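Ferritin (Ulva pertusa, PDB 3VNX) probably oxidises iron(II) at a ferroxidase site and stores the iron as mineral inside a hollow shell of 24 subunits. Local coordinates at residues S181-V186 and V190-L195; N49-I54 and Q140-L145. All coordinates share one frame; numbering follows the deposited sequence. Where two conformers were deposited one is given.

Contact 1: S181-V186 and V190-L195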
loop_
_atom_site.group_PDB
_atom_site.type_symbol
_atom_site.label_atom_id
_atom_site.label_comp_id
_atom_site.label_asym_id
_atom_site.label_seq_id
_atom_site.Cartn_x
_atom_site.Cartn_y
_atom_site.Cartn_z
ATOM N N SER A 181 3.124 -50.668 12.891
ATOM C CA SER A 181 3.328 -51.282 11.591
ATOM C C SER A 181 4.606 -50.733 10.937
ATOM O O SER A 181 5.392 -51.492 10.353
ATOM C CB SER A 181 2.109 -51.038 10.704
ATOM O OG SER A 181 2.397 -51.352 9.358
ATOM N N GLN A 182 4.819 -49.421 11.040
ATOM C CA GLN A 182 5.991 -48.811 10.425
ATOM C C GLN A 182 7.307 -49.272 11.071
ATOM O O GLN A 182 8.280 -49.606 10.374
ATOM C CB GLN A 182 5.882 -47.289 10.477
ATOM C CG GLN A 182 4.877 -46.730 9.498
ATOM C CD GLN A 182 4.726 -45.226 9.616
ATOM O OE1 GLN A 182 4.577 -44.531 8.611
ATOM N NE2 GLN A 182 4.771 -44.715 10.847
ATOM N N LEU A 183 7.345 -49.281 12.399
ATOM C CA LEU A 183 8.561 -49.672 13.104
ATOM C C LEU A 183 8.917 -51.128 12.779
ATOM O O LEU A 183 10.082 -51.461 12.535
ATOM C CB LEU A 183 8.406 -49.438 14.605
ATOM C CG LEU A 183 8.575 -47.963 14.986
ATOM C CD1 LEU A 183 8.281 -47.701 16.462
ATOM C CD2 LEU A 183 9.985 -47.521 14.629
ATOM N N ARG A 184 7.893 -51.975 12.747
ATOM C CA ARG A 184 8.046 -53.357 12.320
ATOM C C ARG A 184 8.586 -53.448 10.894
ATOM O O ARG A 184 9.446 -54.273 10.613
ATOM C CB ARG A 184 6.715 -54.110 12.434
ATOM C CG ARG A 184 6.232 -54.293 13.871
ATOM C CD ARG A 184 4.983 -55.163 13.946
ATOM N NE ARG A 184 4.705 -55.642 15.305
ATOM C CZ ARG A 184 3.970 -56.718 15.582
ATOM N NH1 ARG A 184 3.437 -57.436 14.599
ATOM N NH2 ARG A 184 3.761 -57.075 16.842
ATOM N N ARG A 185 8.097 -52.594 10.003
ATOM C CA ARG A 185 8.536 -52.632 8.614
ATOM C C ARG A 185 10.012 -52.241 8.444
ATOM O O ARG A 185 10.751 -52.925 7.747
ATOM C CB ARG A 185 7.642 -51.741 7.735
ATOM C CG ARG A 185 8.070 -51.672 6.262
ATOM C CD ARG A 185 7.088 -50.839 5.414
ATOM N NE ARG A 185 5.703 -51.266 5.587
ATOM C CZ ARG A 185 5.148 -52.260 4.903
ATOM N NH1 ARG A 185 5.850 -52.915 3.988
ATOM N NH2 ARG A 185 3.887 -52.593 5.121
ATOM N N VAL A 186 10.440 -51.150 9.075
ATOM C CA VAL A 186 11.779 -50.604 8.811
ATOM C C VAL A 186 12.882 -51.181 9.696
ATOM O O VAL A 186 14.075 -51.053 9.369
ATOM C CB VAL A 186 11.809 -49.081 8.966
ATOM C CG1 VAL A 186 10.882 -48.434 7.939
ATOM C CG2 VAL A 186 11.424 -48.698 10.394
ATOM N N VAL A 190 18.599 -47.371 11.199
ATOM C CA VAL A 190 18.141 -46.287 10.333
ATOM C C VAL A 190 16.608 -46.083 10.363
ATOM O O VAL A 190 16.140 -44.951 10.487
ATOM C CB VAL A 190 18.653 -46.464 8.901
ATOM C CG1 VAL A 190 17.920 -45.507 7.959
ATOM C CG2 VAL A 190 20.191 -46.262 8.863
ATOM N N GLY A 191 15.843 -47.170 10.270
ATOM C CA GLY A 191 14.389 -47.106 10.393
ATOM C C GLY A 191 13.885 -46.335 11.614
ATOM O O GLY A 191 12.992 -45.494 11.505
ATOM N N VAL A 192 14.451 -46.623 12.781
ATOM C CA VAL A 192 14.087 -45.915 14.005
ATOM C C VAL A 192 14.517 -44.445 13.935
ATOM O O VAL A 192 13.780 -43.539 14.336
ATOM C CB VAL A 192 14.691 -46.608 15.263
ATOM C CG1 VAL A 192 14.431 -45.779 16.518
ATOM C CG2 VAL A 192 14.143 -48.067 15.419
ATOM N N TYR A 193 15.705 -44.201 13.402
ATOM C CA TYR A 193 16.162 -42.823 13.280
ATOM C C TYR A 193 15.236 -42.005 12.375
ATOM O O TYR A 193 14.934 -40.845 12.672
ATOM C CB TYR A 193 17.607 -42.781 12.778
ATOM C CG TYR A 193 18.099 -41.422 12.326
ATOM C CD1 TYR A 193 17.986 -41.034 10.995
ATOM C CD2 TYR A 193 18.694 -40.534 13.223
ATOM C CE1 TYR A 193 18.444 -39.801 10.564
ATOM C CE2 TYR A 193 19.154 -39.288 12.802
ATOM C CZ TYR A 193 19.025 -38.931 11.466
ATOM O OH TYR A 193 19.474 -37.711 11.010
ATOM N N LEU A 194 14.791 -42.617 11.278
ATOM C CA LEU A 194 13.897 -41.969 10.327
ATOM C C LEU A 194 12.556 -41.677 10.960
ATOM O O LEU A 194 12.035 -40.566 10.833
ATOM C CB LEU A 194 13.697 -42.833 9.084
ATOM C CG LEU A 194 14.914 -42.896 8.159
ATOM C CD1 LEU A 194 14.635 -43.783 6.975
ATOM C CD2 LEU A 194 15.356 -41.494 7.689
ATOM N N LEU A 195 12.001 -42.670 11.651
ATOM C CA LEU A 195 10.714 -42.508 12.311
ATOM C C LEU A 195 10.797 -41.504 13.458
ATOM O O LEU A 195 9.858 -40.758 13.706
ATOM C CB LEU A 195 10.180 -43.854 12.797
ATOM C CG LEU A 195 8.876 -44.233 12.093
ATOM C CD1 LEU A 195 8.731 -45.741 11.978
ATOM C CD2 LEU A 195 7.687 -43.613 12.804
HETATM O O HOH W 1 16.436 -50.105 9.551
#
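Val186 packs straight against the backbone of Gly191, with CG2 3.4 Å from Gly191 CA. Its methyl is put there by the torsion (chi1 -63°) that turns CG1 anti to the carbonyl carbon and CG2 between the backbone N and that carbon. Because glycine carries no side chain, the two helical backbones come so close that the CA atoms of Val186 and Gly191 lie 4.6 Å apart. Farther along, branched apolar leucine and valine suit a buried interface with no direct hydrogen bond across it. Leu195, in one of two deposited conformers, runs aslant to Leu183 and Gln182; its approaches of CD1 to Leu183 CD2 (3.4 Å) and to Gln182 CB (3.6 Å) hold for that copy alone and are less certain. Val192 CG2 touches Leu183 CD2 more loosely, at 4.3 Å. The segment axes turn through 145°, a sharp turn within helix 155-201 matching the junction in ferritin subunits between the last bundle helix and the short C-terminal helix, which lines the fourfold axis. Consistent with this, Leu194 meets Leu194 of a neighbouring subunit, while Leu183 rests on Leu125 and Met128 of helix 123-151. One water bridges Val186 O, 2.6 Å away, and Gly191 N, at 3.1 Å.

Contact 2: N49-I54 and Q140-L145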
loop_
_atom_site.group_PDB
_atom_site.type_symbol
_atom_site.label_atom_id
_atom_site.label_comp_id
_atom_site.label_asym_id
_atom_site.label_seq_id
_atom_site.Cartn_x
_atom_site.Cartn_y
_atom_site.Cartn_z
ATOM N N ASN A 49 -9.242 -40.299 36.365
ATOM C CA ASN A 49 -8.026 -40.891 36.913
ATOM C C ASN A 49 -7.268 -41.712 35.881
ATOM O O ASN A 49 -6.039 -41.787 35.917
ATOM C CB ASN A 49 -8.336 -41.746 38.153
ATOM C CG ASN A 49 -7.088 -42.428 38.728
ATOM O OD1 ASN A 49 -6.964 -43.657 38.688
ATOM N ND2 ASN A 49 -6.160 -41.630 39.259
ATOM N N ILE A 50 -8.004 -42.330 34.962
ATOM C CA ILE A 50 -7.389 -43.159 33.928
ATOM C C ILE A 50 -6.592 -42.308 32.925
ATOM O O ILE A 50 -5.483 -42.677 32.515
ATOM C CB ILE A 50 -8.454 -44.014 33.219
ATOM C CG1 ILE A 50 -9.114 -44.953 34.232
ATOM C CG2 ILE A 50 -7.848 -44.798 32.052
ATOM C CD1 ILE A 50 -10.028 -45.980 33.630
ATOM N N GLU A 51 -7.156 -41.160 32.543
ATOM C CA GLU A 51 -6.493 -40.259 31.605
ATOM C C GLU A 51 -5.312 -39.649 32.320
ATOM O O GLU A 51 -4.189 -39.583 31.782
ATOM C CB GLU A 51 -7.434 -39.140 31.126
ATOM C CG GLU A 51 -8.724 -39.602 30.443
ATOM C CD GLU A 51 -8.532 -40.156 29.017
ATOM O OE1 GLU A 51 -9.517 -40.709 28.471
ATOM O OE2 GLU A 51 -7.429 -40.045 28.432
ATOM N N TYR A 52 -5.564 -39.209 33.547
ATOM C CA TYR A 52 -4.496 -38.619 34.343
ATOM C C TYR A 52 -3.327 -39.593 34.531
ATOM O O TYR A 52 -2.174 -39.183 34.420
ATOM C CB TYR A 52 -5.012 -38.081 35.681
ATOM C CG TYR A 52 -4.665 -36.622 35.923
ATOM C CD1 TYR A 52 -3.344 -36.184 35.843
ATOM C CD2 TYR A 52 -5.654 -35.683 36.234
ATOM C CE1 TYR A 52 -3.009 -34.846 36.055
ATOM C CE2 TYR A 52 -5.334 -34.338 36.464
ATOM C CZ TYR A 52 -4.003 -33.926 36.370
ATOM O OH TYR A 52 -3.650 -32.602 36.592
ATOM N N THR A 53 -3.608 -40.873 34.775
ATOM C CA THR A 53 -2.546 -41.877 34.911
ATOM C C THR A 53 -1.771 -42.036 33.608
ATOM O O THR A 53 -0.532 -42.034 33.594
ATOM C CB THR A 53 -3.090 -43.272 35.321
ATOM O OG1 THR A 53 -3.599 -43.220 36.655
ATOM C CG2 THR A 53 -1.987 -44.316 35.262
ATOM N N ILE A 54 -2.510 -42.179 32.509
ATOM C CA ILE A 54 -1.886 -42.366 31.194
ATOM C C ILE A 54 -1.028 -41.153 30.779
ATOM O O ILE A 54 0.023 -41.293 30.147
ATOM C CB ILE A 54 -2.942 -42.675 30.129
ATOM C CG1 ILE A 54 -3.564 -44.047 30.394
ATOM C CG2 ILE A 54 -2.345 -42.608 28.736
ATOM C CD1 ILE A 54 -4.721 -44.350 29.480
ATOM N N GLN A 140 -11.457 -49.312 25.422
ATOM C CA GLN A 140 -12.416 -50.132 26.151
ATOM C C GLN A 140 -12.898 -49.421 27.420
ATOM O O GLN A 140 -14.101 -49.419 27.722
ATOM C CB GLN A 140 -11.827 -51.505 26.458
ATOM C CG GLN A 140 -11.723 -52.367 25.209
ATOM C CD GLN A 140 -10.558 -53.347 25.242
ATOM O OE1 GLN A 140 -10.731 -54.533 24.956
ATOM N NE2 GLN A 140 -9.367 -52.857 25.588
ATOM N N LYS A 141 -11.973 -48.799 28.153
ATOM C CA LYS A 141 -12.385 -48.004 29.312
ATOM C C LYS A 141 -13.442 -46.992 28.871
ATOM O O LYS A 141 -14.489 -46.854 29.510
ATOM C CB LYS A 141 -11.200 -47.287 29.962
ATOM C CG LYS A 141 -10.221 -48.203 30.666
ATOM C CD LYS A 141 -10.902 -48.996 31.789
ATOM C CE LYS A 141 -9.909 -49.899 32.543
ATOM N NZ LYS A 141 -10.402 -50.273 33.912
ATOM N N LEU A 142 -13.182 -46.299 27.765
ATOM C CA LEU A 142 -14.142 -45.311 27.298
ATOM C C LEU A 142 -15.466 -45.995 26.977
ATOM O O LEU A 142 -16.521 -45.483 27.339
ATOM C CB LEU A 142 -13.605 -44.511 26.102
ATOM C CG LEU A 142 -12.623 -43.408 26.516
ATOM C CD1 LEU A 142 -11.895 -42.794 25.317
ATOM C CD2 LEU A 142 -13.337 -42.341 27.337
ATOM N N GLN A 143 -15.405 -47.155 26.315
ATOM C CA GLN A 143 -16.613 -47.919 26.016
ATOM C C GLN A 143 -17.426 -48.237 27.286
ATOM O O GLN A 143 -18.646 -48.028 27.342
ATOM C CB GLN A 143 -16.258 -49.197 25.259
ATOM C CG GLN A 143 -16.131 -49.004 23.744
ATOM C CD GLN A 143 -15.454 -50.176 23.069
ATOM O OE1 GLN A 143 -14.844 -51.017 23.730
ATOM N NE2 GLN A 143 -15.553 -50.238 21.748
ATOM N N ALA A 144 -16.735 -48.729 28.306
ATOM C CA ALA A 144 -17.343 -48.965 29.606
ATOM C C ALA A 144 -17.971 -47.693 30.184
ATOM O O ALA A 144 -19.061 -47.736 30.786
ATOM C CB ALA A 144 -16.293 -49.547 30.587
ATOM N N LEU A 145 -17.293 -46.557 30.011
ATOM C CA LEU A 145 -17.811 -45.309 30.578
ATOM C C LEU A 145 -19.144 -44.952 29.942
ATOM O O LEU A 145 -20.075 -44.508 30.620
ATOM C CB LEU A 145 -16.820 -44.144 30.447
ATOM C CG LEU A 145 -17.418 -42.760 30.751
ATOM C CD1 LEU A 145 -18.080 -42.703 32.107
ATOM C CD2 LEU A 145 -16.380 -41.649 30.636
#
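Ile50 holds CG1 anti to its carbonyl carbon (chi1 -62°) and runs on extended, which carries CD1 across to Lys141, whose own chain bends at chi2 (-60°). The two side chains cross at about a right angle. The methyl therefore meets the flank of the lysine rather than its charged end: Ile50 CD1 lies 3.6 Å from Lys141 CD and 3.7 Å from Lys141 CG, with CB and CE of the same lysine a little farther off. Lysine suits this border position, since its methylenes cover an apolar neighbour while NZ continues outward, to a long and weak ion pair with Glu14 of a neighbouring subunit. Deeper in, Leu142 CD2 comes within 4.3 Å of Glu51 OE1, a loose contact of a methyl with a carboxylate oxygen. That oxygen has its polar partners elsewhere, accepting hydrogen bonds from Gln47 NE2 and Asn138 ND2, which should fix the rotation of the carboxylate. Leucine suits the inner side of helix 123-151 here, for Leu142 also packs on Leu165 of helix 155-201. A calcium ion sits about 3 Å from the Glu51 side chain, and Glu86 and His89 are close by; this glutamate is buried within the four-helix bundle, and its position is consistent with that of a metal ligand of the ferritin ferroxidase centre.

Along the chain, helix 38-66 supplies residues 49-54, and contact 2 closes a loop of 85 residues, including helix 73-99, when helix 123-151 delivers residues 140-145. Only afterwards does contact 1 open, on residues 181-186, and close again after three helical residues with 190-195. The two loops are thus in series, neither crossing nor enclosing one another, and their nearest atoms are about 16 Å apart. Contact 2 ties two helices of the bundle near the centre of the chain; contact 1 folds back its far, C-terminal end. Both reach the N-terminal part of the same neighbouring subunit, contact 1 through Arg184 to Ala25 of that subunit and contact 2 through Gln140 to Glu18 of that subunit.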